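Local structure of endolysin (Clostridium phage phictp1, 5A6S) at residues 6-11 with 49-54; 15-20 with 25-30; 58-63 with 70-75. The protein probably anchors a phage lytic enzyme to the clostridial cell wall, this chain being the truncated cell wall binding domain of that endolysin. The protein carries 1 engineered substitution. All coordinates share one frame; numbering follows the deposited sequence.

In the fold
The chain enters through strand 3-7, a central strand of a parallel sheet; the end of that strand and the residues just after it meet 49-54 in contact 1, closing a long excursion. Contact 2 falls within that excursion: helix 11-23 turns back so that residues 15-20 pack against 25-30, which holds edge strand 27-29, closing the short span 21-24. Contact 3 follows in series, pairing the opposite edge strand, 58-60, with the last helix and closing the short span 64-69. The three meet one another: Asn-30 joins contacts 1 and 2 through Tyr-7 O and Gln-51 O, Leu-19 carries contact 2 onto Ile-60 and Tyr-75, and Leu-59 touches the 49-54 loop.

Contact 1 of 3, residues 6-11 with 49-54; sequences VYNDGA and KEQYTS
Tyr-52 reaches in from the 49-54 loop and lies beside Val-6 and Asn-8, where strand 3-7 ends in a parallel alpha/beta fold. This is the side of the sheet away from helix 11-23: Val-6 points toward the loop, while Tyr-7, next along, turns the other way and touches Ala-16 of the helix. Val-6 brings CG1 up to the edge of the ring, near its plane, and CG1 stands 3.9 Å from Tyr-52 CD1. The methyl is put there by chi1 of -165°, which carries CG1 opposite the backbone nitrogen. Farther along, Asn-8 and Tyr-52 arrive from opposite directions, the amide tilted 39° from the ring. Asn-8 ND2 lies 2.9 Å from Tyr-52 OH, but the angle is too poor for a hydrogen bond. Each group is held by something else: the phenol hydroxyl bonds to the carbonyl of Gly-46, and Asn-8 OD1 accepts from Asn-30 ND2. That same Asn-30 nitrogen also bonds to the carbonyl of Gln-51, so one amide ties the strand end to the loop. Gln-51 adds a smaller contact of its own. Its extended side chain carries the amide to that of Asn-8, and the two planes lie 11° apart, while OE1 bonds back to Asn-48 N. The two amide nitrogens, Gln-51 NE2 and Asn-8 ND2, end up 3.6 Å apart.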
loop_
_atom_site.group_PDB
_atom_site.type_symbol
_atom_site.label_atom_id
_atom_site.label_comp_id
_atom_site.label_asym_id
_atom_site.label_seq_id
_atom_site.Cartn_x
_atom_site.Cartn_y
_atom_site.Cartn_z
ATOM N N VAL B 6 -2.572 4.425 -12.531
ATOM C CA VAL B 6 -3.978 4.127 -12.217
ATOM C C VAL B 6 -4.088 2.767 -11.511
ATOM O O VAL B 6 -3.408 1.779 -11.861
ATOM C CB VAL B 6 -4.866 4.039 -13.502
ATOM C CG1 VAL B 6 -6.351 4.087 -13.148
ATOM C CG2 VAL B 6 -4.579 5.169 -14.440
ATOM N N TYR B 7 -4.924 2.746 -10.505
ATOM C CA TYR B 7 -5.230 1.561 -9.701
ATOM C C TYR B 7 -6.747 1.507 -9.460
ATOM O O TYR B 7 -7.413 2.534 -9.461
ATOM C CB TYR B 7 -4.479 1.622 -8.378
ATOM C CG TYR B 7 -4.881 2.782 -7.560
ATOM C CD1 TYR B 7 -5.948 2.707 -6.693
ATOM C CD2 TYR B 7 -4.253 4.014 -7.699
ATOM C CE1 TYR B 7 -6.304 3.787 -5.953
ATOM C CE2 TYR B 7 -4.621 5.094 -6.971
ATOM C CZ TYR B 7 -5.628 5.007 -6.112
ATOM O OH TYR B 7 -6.004 6.089 -5.422
ATOM N N ASN B 8 -7.259 0.294 -9.237
ATOM C CA ASN B 8 -8.582 0.126 -8.641
ATOM C C ASN B 8 -8.477 0.006 -7.110
ATOM O O ASN B 8 -7.445 -0.445 -6.585
ATOM C CB ASN B 8 -9.228 -1.147 -9.229
ATOM C CG ASN B 8 -9.442 -1.033 -10.725
ATOM O OD1 ASN B 8 -10.350 -0.323 -11.198
ATOM N ND2 ASN B 8 -8.616 -1.686 -11.456
ATOM N N ASP B 9 -9.511 0.435 -6.405
ATOM C CA ASP B 9 -9.609 0.264 -4.941
ATOM C C ASP B 9 -9.047 -1.068 -4.517
ATOM O O ASP B 9 -9.391 -2.112 -5.098
ATOM C CB ASP B 9 -11.069 0.191 -4.527
ATOM C CG ASP B 9 -11.756 1.506 -4.398
ATOM O OD1 ASP B 9 -11.164 2.608 -4.338
ATOM O OD2 ASP B 9 -12.998 1.412 -4.279
ATOM N N GLY B 10 -8.299 -1.095 -3.445
ATOM C CA GLY B 10 -7.913 -2.353 -2.845
ATOM C C GLY B 10 -6.402 -2.559 -2.880
ATOM O O GLY B 10 -5.601 -1.555 -2.875
ATOM N N ALA B 11 -5.997 -3.815 -2.908
ATOM C CA ALA B 11 -4.568 -4.168 -2.748
ATOM C C ALA B 11 -3.701 -3.567 -3.827
ATOM O O ALA B 11 -2.580 -3.252 -3.576
ATOM C CB ALA B 11 -4.332 -5.655 -2.736
ATOM N N LYS B 49 -6.916 -4.985 -18.998
ATOM C CA LYS B 49 -6.884 -3.770 -19.781
ATOM C C LYS B 49 -8.205 -3.125 -20.026
ATOM O O LYS B 49 -8.271 -1.918 -20.015
ATOM C CB LYS B 49 -6.027 -3.919 -21.044
ATOM C CG LYS B 49 -6.638 -4.601 -22.240
ATOM C CD LYS B 49 -5.560 -4.665 -23.318
ATOM C CE LYS B 49 -6.004 -5.322 -24.622
ATOM N NZ LYS B 49 -7.209 -6.187 -24.496
ATOM N N GLU B 50 -9.282 -3.901 -20.107
ATOM C CA GLU B 50 -10.616 -3.356 -20.397
ATOM C C GLU B 50 -11.191 -2.572 -19.245
ATOM O O GLU B 50 -12.225 -1.884 -19.384
ATOM C CB GLU B 50 -11.600 -4.502 -20.724
ATOM C CG GLU B 50 -11.257 -5.263 -21.991
ATOM C CD GLU B 50 -10.188 -6.300 -21.768
ATOM O OE1 GLU B 50 -9.943 -6.649 -20.595
ATOM O OE2 GLU B 50 -9.569 -6.727 -22.747
ATOM N N GLN B 51 -10.596 -2.672 -18.049
ATOM C CA GLN B 51 -11.133 -1.893 -16.949
ATOM C C GLN B 51 -10.666 -0.456 -16.999
ATOM O O GLN B 51 -11.130 0.333 -16.196
ATOM C CB GLN B 51 -10.664 -2.433 -15.601
ATOM C CG GLN B 51 -10.904 -3.894 -15.352
ATOM C CD GLN B 51 -10.301 -4.290 -14.001
ATOM O OE1 GLN B 51 -9.209 -4.813 -13.937
ATOM N NE2 GLN B 51 -10.967 -3.919 -12.934
ATOM N N TYR B 52 -9.709 -0.150 -17.882
ATOM C CA TYR B 52 -8.979 1.121 -17.857
ATOM C C TYR B 52 -9.235 1.986 -19.068
ATOM O O TYR B 52 -9.691 1.496 -20.061
ATOM C CB TYR B 52 -7.501 0.840 -17.773
ATOM C CG TYR B 52 -7.127 0.181 -16.475
ATOM C CD1 TYR B 52 -7.118 0.901 -15.276
ATOM C CD2 TYR B 52 -6.774 -1.165 -16.431
ATOM C CE1 TYR B 52 -6.775 0.280 -14.095
ATOM C CE2 TYR B 52 -6.449 -1.780 -15.242
ATOM C CZ TYR B 52 -6.440 -1.046 -14.073
ATOM O OH TYR B 52 -6.041 -1.633 -12.891
ATOM N N THR B 53 -8.969 3.276 -18.930
ATOM C CA THR B 53 -8.943 4.210 -20.038
ATOM C C THR B 53 -8.309 3.663 -21.336
ATOM O O THR B 53 -7.289 2.906 -21.327
ATOM C CB THR B 53 -8.301 5.573 -19.618
ATOM O OG1 THR B 53 -8.280 6.463 -20.762
ATOM C CG2 THR B 53 -6.806 5.395 -19.161
ATOM N N SER B 54 -8.905 4.037 -22.502
ATOM C CA SER B 54 -8.323 3.650 -23.787
ATOM C C SER B 54 -6.948 4.227 -23.976
ATOM O O SER B 54 -6.177 3.725 -24.785
ATOM C CB SER B 54 -9.169 4.082 -25.005
ATOM O OG SER B 54 -9.302 5.490 -25.077
#

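Contact 2 of 3, residues 15-20 with 25-30; sequences AAEYLA and CPTINN
Thr-27 reaches from its strand into the side of helix 11-23, and its two branches do different work. CG2, on the far side of CB from the carbonyl carbon, is pushed against the helix, where it sits 3.5 Å from Ala-20 CB, a close fit for two methyl carbons. The same methyl lies 3.4 Å from Glu-17 OE1. OG1 takes the crowded position between backbone nitrogen and carbonyl carbon (chi1 61°) and is turned to the carboxylate too, on its OE2 side. Glu-17 gets its acid group there by folding: the chain bends at chi2, -64°, and crosses Thr-27 at about a right angle. Water 1 bridges the pair, donating to Glu-17 OE1 at 2.7 Å and bonded to Thr-27 OG1 at 3.0 Å. The stronger partner of that carboxylate is a basic side chain on the chain of another protein, which makes a salt bridge to OE1, while Gln-13 NE2 gives OE2 a weak bond. Strand 3-7, helix 11-23 and strand 27-29 form a beta-alpha-beta unit, and here helix segment 15-20 packs nearly antiparallel to strand 27-29, 155° between their axes. Across the turn, Cys-25 N reaches back to donate to Ala-20 O in the last part of the helix, at 3.0 Å. Cys-25 SG also sits between its own backbone nitrogen and carbonyl carbon, which lays the sulfur against Ala-20, 3.8 Å from its CA and 4.0 Å from its CB.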
loop_
_atom_site.group_PDB
_atom_site.type_symbol
_atom_site.label_atom_id
_atom_site.label_comp_id
_atom_site.label_asym_id
_atom_site.label_seq_id
_atom_site.Cartn_x
_atom_site.Cartn_y
_atom_site.Cartn_z
ATOM N N ALA B 15 0.681 -1.482 -4.743
ATOM C CA ALA B 15 1.615 -1.653 -5.808
ATOM C C ALA B 15 1.737 -0.402 -6.655
ATOM O O ALA B 15 2.872 -0.057 -7.044
ATOM C CB ALA B 15 1.273 -2.858 -6.671
ATOM N N ALA B 16 0.616 0.277 -6.897
ATOM C CA ALA B 16 0.616 1.459 -7.782
ATOM C C ALA B 16 1.495 2.533 -7.097
ATOM O O ALA B 16 2.267 3.207 -7.783
ATOM C CB ALA B 16 -0.764 1.985 -8.029
ATOM N N GLU B 17 1.367 2.687 -5.779
ATOM C CA GLU B 17 2.169 3.658 -5.050
ATOM C C GLU B 17 3.690 3.392 -5.094
ATOM O O GLU B 17 4.414 4.355 -5.197
ATOM C CB GLU B 17 1.665 3.882 -3.577
ATOM C CG GLU B 17 0.235 4.359 -3.343
ATOM C CD GLU B 17 -0.145 5.760 -3.876
ATOM O OE1 GLU B 17 0.800 6.508 -4.247
ATOM O OE2 GLU B 17 -1.383 6.119 -4.017
ATOM N N TYR B 18 4.179 2.144 -5.022
ATOM C CA TYR B 18 5.567 1.853 -5.254
ATOM C C TYR B 18 6.003 2.242 -6.669
ATOM O O TYR B 18 7.064 2.827 -6.847
ATOM C CB TYR B 18 5.857 0.352 -5.078
ATOM C CG TYR B 18 5.888 -0.118 -3.608
ATOM C CD1 TYR B 18 6.913 0.273 -2.759
ATOM C CD2 TYR B 18 4.985 -1.030 -3.138
ATOM C CE1 TYR B 18 6.940 -0.108 -1.410
ATOM C CE2 TYR B 18 5.031 -1.471 -1.827
ATOM C CZ TYR B 18 6.005 -0.995 -0.955
ATOM O OH TYR B 18 6.041 -1.473 0.296
ATOM N N LEU B 19 5.185 1.913 -7.671
ATOM C CA LEU B 19 5.546 2.345 -9.027
ATOM C C LEU B 19 5.626 3.893 -9.157
ATOM O O LEU B 19 6.558 4.439 -9.777
ATOM C CB LEU B 19 4.552 1.746 -10.030
ATOM C CG LEU B 19 4.845 2.011 -11.507
ATOM C CD1 LEU B 19 6.198 1.454 -11.887
ATOM C CD2 LEU B 19 3.730 1.456 -12.417
ATOM N N ALA B 20 4.661 4.595 -8.594
ATOM C CA ALA B 20 4.650 6.069 -8.618
ATOM C C ALA B 20 5.848 6.684 -7.837
ATOM O O ALA B 20 6.395 7.753 -8.173
ATOM C CB ALA B 20 3.356 6.531 -8.056
ATOM N N CYS B 25 5.780 10.176 -9.742
ATOM C CA CYS B 25 4.652 10.722 -10.415
ATOM C C CYS B 25 3.365 10.607 -9.572
ATOM O O CYS B 25 3.394 10.030 -8.504
ATOM C CB CYS B 25 4.525 9.964 -11.711
ATOM S SG CYS B 25 3.911 8.267 -11.645
ATOM N N PRO B 26 2.238 11.117 -10.080
ATOM C CA PRO B 26 1.007 10.896 -9.312
ATOM C C PRO B 26 0.373 9.506 -9.523
ATOM O O PRO B 26 0.689 8.803 -10.470
ATOM C CB PRO B 26 0.060 11.961 -9.828
ATOM C CG PRO B 26 0.912 12.924 -10.603
ATOM C CD PRO B 26 2.031 12.096 -11.158
ATOM N N THR B 27 -0.615 9.199 -8.675
ATOM C CA THR B 27 -1.511 8.027 -8.906
ATOM C C THR B 27 -2.898 8.565 -9.006
ATOM O O THR B 27 -3.207 9.640 -8.525
ATOM C CB THR B 27 -1.496 7.051 -7.712
ATOM O OG1 THR B 27 -1.969 7.718 -6.525
ATOM C CG2 THR B 27 -0.050 6.497 -7.491
ATOM N N ILE B 28 -3.778 7.786 -9.620
ATOM C CA ILE B 28 -5.158 8.154 -9.622
ATOM C C ILE B 28 -6.003 6.873 -9.491
ATOM O O ILE B 28 -5.694 5.834 -10.118
ATOM C CB ILE B 28 -5.522 8.955 -10.912
ATOM C CG1 ILE B 28 -6.964 9.448 -10.863
ATOM C CG2 ILE B 28 -5.246 8.055 -12.084
ATOM C CD1 ILE B 28 -7.397 10.553 -11.868
ATOM N N ASN B 29 -7.049 6.984 -8.681
ATOM C CA ASN B 29 -8.085 5.963 -8.547
ATOM C C ASN B 29 -8.887 5.902 -9.869
ATOM O O ASN B 29 -9.419 6.902 -10.287
ATOM C CB ASN B 29 -8.980 6.244 -7.378
ATOM C CG ASN B 29 -9.849 5.027 -6.991
ATOM O OD1 ASN B 29 -10.478 4.352 -7.869
ATOM N ND2 ASN B 29 -9.893 4.762 -5.701
ATOM N N ASN B 30 -8.843 4.749 -10.505
ATOM C CA ASN B 30 -9.674 4.393 -11.676
ATOM C C ASN B 30 -11.147 4.768 -11.626
ATOM O O ASN B 30 -11.717 5.008 -12.682
ATOM C CB ASN B 30 -9.577 2.883 -11.974
ATOM C CG ASN B 30 -9.958 2.514 -13.465
ATOM O OD1 ASN B 30 -9.813 3.292 -14.427
ATOM N ND2 ASN B 30 -10.399 1.294 -13.627
HETATM O O HOH W 1 -0.067 9.012 -4.647
#

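Contact 3 of 3, residues 58-63 with 70-75; sequences TLIAGS and QAVLDY
Ile-60 does nearly all the work between strand 58-60 and helix 65-77, meeting Ala-71, Val-72 and Tyr-75 with its two branches. From CB, which points toward the helix, the side chain divides in two. The short branch, CG2, stands opposite the backbone nitrogen and goes straight into the helix surface: it is 3.7 Å from Ala-71 CB and equally 3.7 Å from Val-72 CG2, so a single methyl rests on two successive helix residues. The long branch leaves through CG1, which lies beside the backbone nitrogen and acts as the spacer for the tip. With chi2 at 174° the chain runs on extended and delivers CD1 over one face of the Tyr-75 ring. CD1 is 4.0 Å from the centroid of the Tyr-75 ring and 25° off its normal, a CH-pi contact shifted toward the rim, with Tyr-75 CG the nearest ring atom at 3.7 Å. Leu-19 of helix 11-23 touches this methyl as well.

Beyond the ring, the hydroxyl of Tyr-75 bonds to that of Tyr-43, and it also holds water 2, at 2.7 Å from Tyr-75 OH. That water continues to the strand, 2.8 Å from Thr-58 OG1, so the two segments are joined by a polar bridge as well as by apolar contact. On another side of the helix, Gln-70 and Leu-73 meet the second subunit. Strand 58-60 and the helix segment 70-75 run at 126° to each other, their axes 9.5 Å apart at closest. Helices 65-77 and 11-23, side by side on one face of the four-stranded parallel sheet, make a helix layer over a sheet layer, as in a two-layer alpha/beta domain.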
loop_
_atom_site.group_PDB
_atom_site.type_symbol
_atom_site.label_atom_id
_atom_site.label_comp_id
_atom_site.label_asym_id
_atom_site.label_seq_id
_atom_site.Cartn_x
_atom_site.Cartn_y
_atom_site.Cartn_z
ATOM N N THR B 58 0.711 1.081 -20.565
ATOM C CA THR B 58 1.311 -0.145 -20.060
ATOM C C THR B 58 0.465 -0.678 -18.890
ATOM O O THR B 58 0.175 0.056 -17.952
ATOM C CB THR B 58 2.722 0.166 -19.501
ATOM O OG1 THR B 58 3.644 0.534 -20.543
ATOM C CG2 THR B 58 3.324 -1.044 -18.815
ATOM N N LEU B 59 0.152 -1.970 -18.898
ATOM C CA LEU B 59 -0.589 -2.616 -17.821
ATOM C C LEU B 59 0.386 -3.532 -17.151
ATOM O O LEU B 59 1.018 -4.338 -17.820
ATOM C CB LEU B 59 -1.750 -3.442 -18.373
ATOM C CG LEU B 59 -2.367 -4.480 -17.434
ATOM C CD1 LEU B 59 -3.206 -3.706 -16.438
ATOM C CD2 LEU B 59 -3.244 -5.503 -18.196
ATOM N N ILE B 60 0.525 -3.406 -15.834
ATOM C CA ILE B 60 1.390 -4.322 -15.071
ATOM C C ILE B 60 0.468 -5.046 -14.089
ATOM O O ILE B 60 -0.145 -4.414 -13.204
ATOM C CB ILE B 60 2.432 -3.561 -14.225
ATOM C CG1 ILE B 60 3.306 -2.706 -15.121
ATOM C CG2 ILE B 60 3.313 -4.581 -13.515
ATOM C CD1 ILE B 60 4.271 -1.793 -14.397
ATOM N N ALA B 61 0.422 -6.335 -14.236
ATOM C CA ALA B 61 -0.630 -7.142 -13.591
ATOM C C ALA B 61 -0.263 -8.619 -13.570
ATOM O O ALA B 61 0.335 -9.139 -14.504
ATOM C CB ALA B 61 -1.965 -6.912 -14.247
ATOM N N GLY B 62 -0.559 -9.273 -12.443
ATOM C CA GLY B 62 -0.440 -10.718 -12.345
ATOM C C GLY B 62 -1.809 -11.291 -11.949
ATOM O O GLY B 62 -2.779 -10.572 -11.700
ATOM N N SER B 63 -1.815 -12.597 -11.722
ATOM C CA SER B 63 -3.086 -13.266 -11.430
ATOM C C SER B 63 -3.476 -13.214 -9.956
ATOM O O SER B 63 -4.640 -13.524 -9.637
ATOM C CB SER B 63 -3.039 -14.713 -11.918
ATOM O OG SER B 63 -2.198 -15.407 -11.080
ATOM N N GLN B 70 4.842 -8.323 -7.417
ATOM C CA GLN B 70 6.126 -8.798 -7.920
ATOM C C GLN B 70 6.434 -8.214 -9.291
ATOM O O GLN B 70 7.554 -7.838 -9.582
ATOM C CB GLN B 70 6.209 -10.346 -7.935
ATOM C CG GLN B 70 7.597 -10.902 -8.248
ATOM C CD GLN B 70 8.642 -10.457 -7.246
ATOM O OE1 GLN B 70 9.575 -9.666 -7.526
ATOM N NE2 GLN B 70 8.544 -11.007 -6.095
ATOM N N ALA B 71 5.461 -8.227 -10.160
ATOM C CA ALA B 71 5.645 -7.664 -11.496
ATOM C C ALA B 71 5.987 -6.159 -11.428
ATOM O O ALA B 71 6.748 -5.660 -12.232
ATOM C CB ALA B 71 4.362 -7.879 -12.273
ATOM N N VAL B 72 5.358 -5.415 -10.518
ATOM C CA VAL B 72 5.724 -4.023 -10.339
ATOM C C VAL B 72 7.162 -3.897 -9.791
ATOM O O VAL B 72 7.939 -3.093 -10.312
ATOM C CB VAL B 72 4.739 -3.266 -9.460
ATOM C CG1 VAL B 72 5.340 -1.977 -8.914
ATOM C CG2 VAL B 72 3.449 -2.989 -10.175
ATOM N N LEU B 73 7.585 -4.713 -8.822
ATOM C CA LEU B 73 8.966 -4.599 -8.406
ATOM C C LEU B 73 9.945 -4.993 -9.505
ATOM O O LEU B 73 11.004 -4.381 -9.635
ATOM C CB LEU B 73 9.238 -5.474 -7.182
ATOM C CG LEU B 73 8.464 -5.171 -5.929
ATOM C CD1 LEU B 73 8.707 -6.225 -4.868
ATOM C CD2 LEU B 73 8.867 -3.778 -5.432
ATOM N N ASP B 74 9.611 -5.992 -10.307
ATOM C CA ASP B 74 10.474 -6.391 -11.425
ATOM C C ASP B 74 10.561 -5.253 -12.479
ATOM O O ASP B 74 11.631 -5.017 -13.070
ATOM C CB ASP B 74 9.918 -7.645 -12.104
ATOM C CG ASP B 74 10.082 -8.896 -11.290
ATOM O OD1 ASP B 74 10.772 -8.911 -10.256
ATOM O OD2 ASP B 74 9.485 -9.937 -11.684
ATOM N N TYR B 75 9.450 -4.555 -12.723
ATOM C CA TYR B 75 9.447 -3.433 -13.692
ATOM C C TYR B 75 10.402 -2.354 -13.152
ATOM O O TYR B 75 11.242 -1.835 -13.880
ATOM C CB TYR B 75 8.065 -2.862 -13.843
ATOM C CG TYR B 75 7.958 -1.826 -14.930
ATOM C CD1 TYR B 75 8.185 -0.489 -14.668
ATOM C CD2 TYR B 75 7.647 -2.196 -16.239
ATOM C CE1 TYR B 75 8.148 0.468 -15.681
ATOM C CE2 TYR B 75 7.551 -1.244 -17.244
ATOM C CZ TYR B 75 7.851 0.067 -16.971
ATOM O OH TYR B 75 7.752 1.007 -17.963
HETATM O O HOH W 2 6.419 0.506 -20.237
#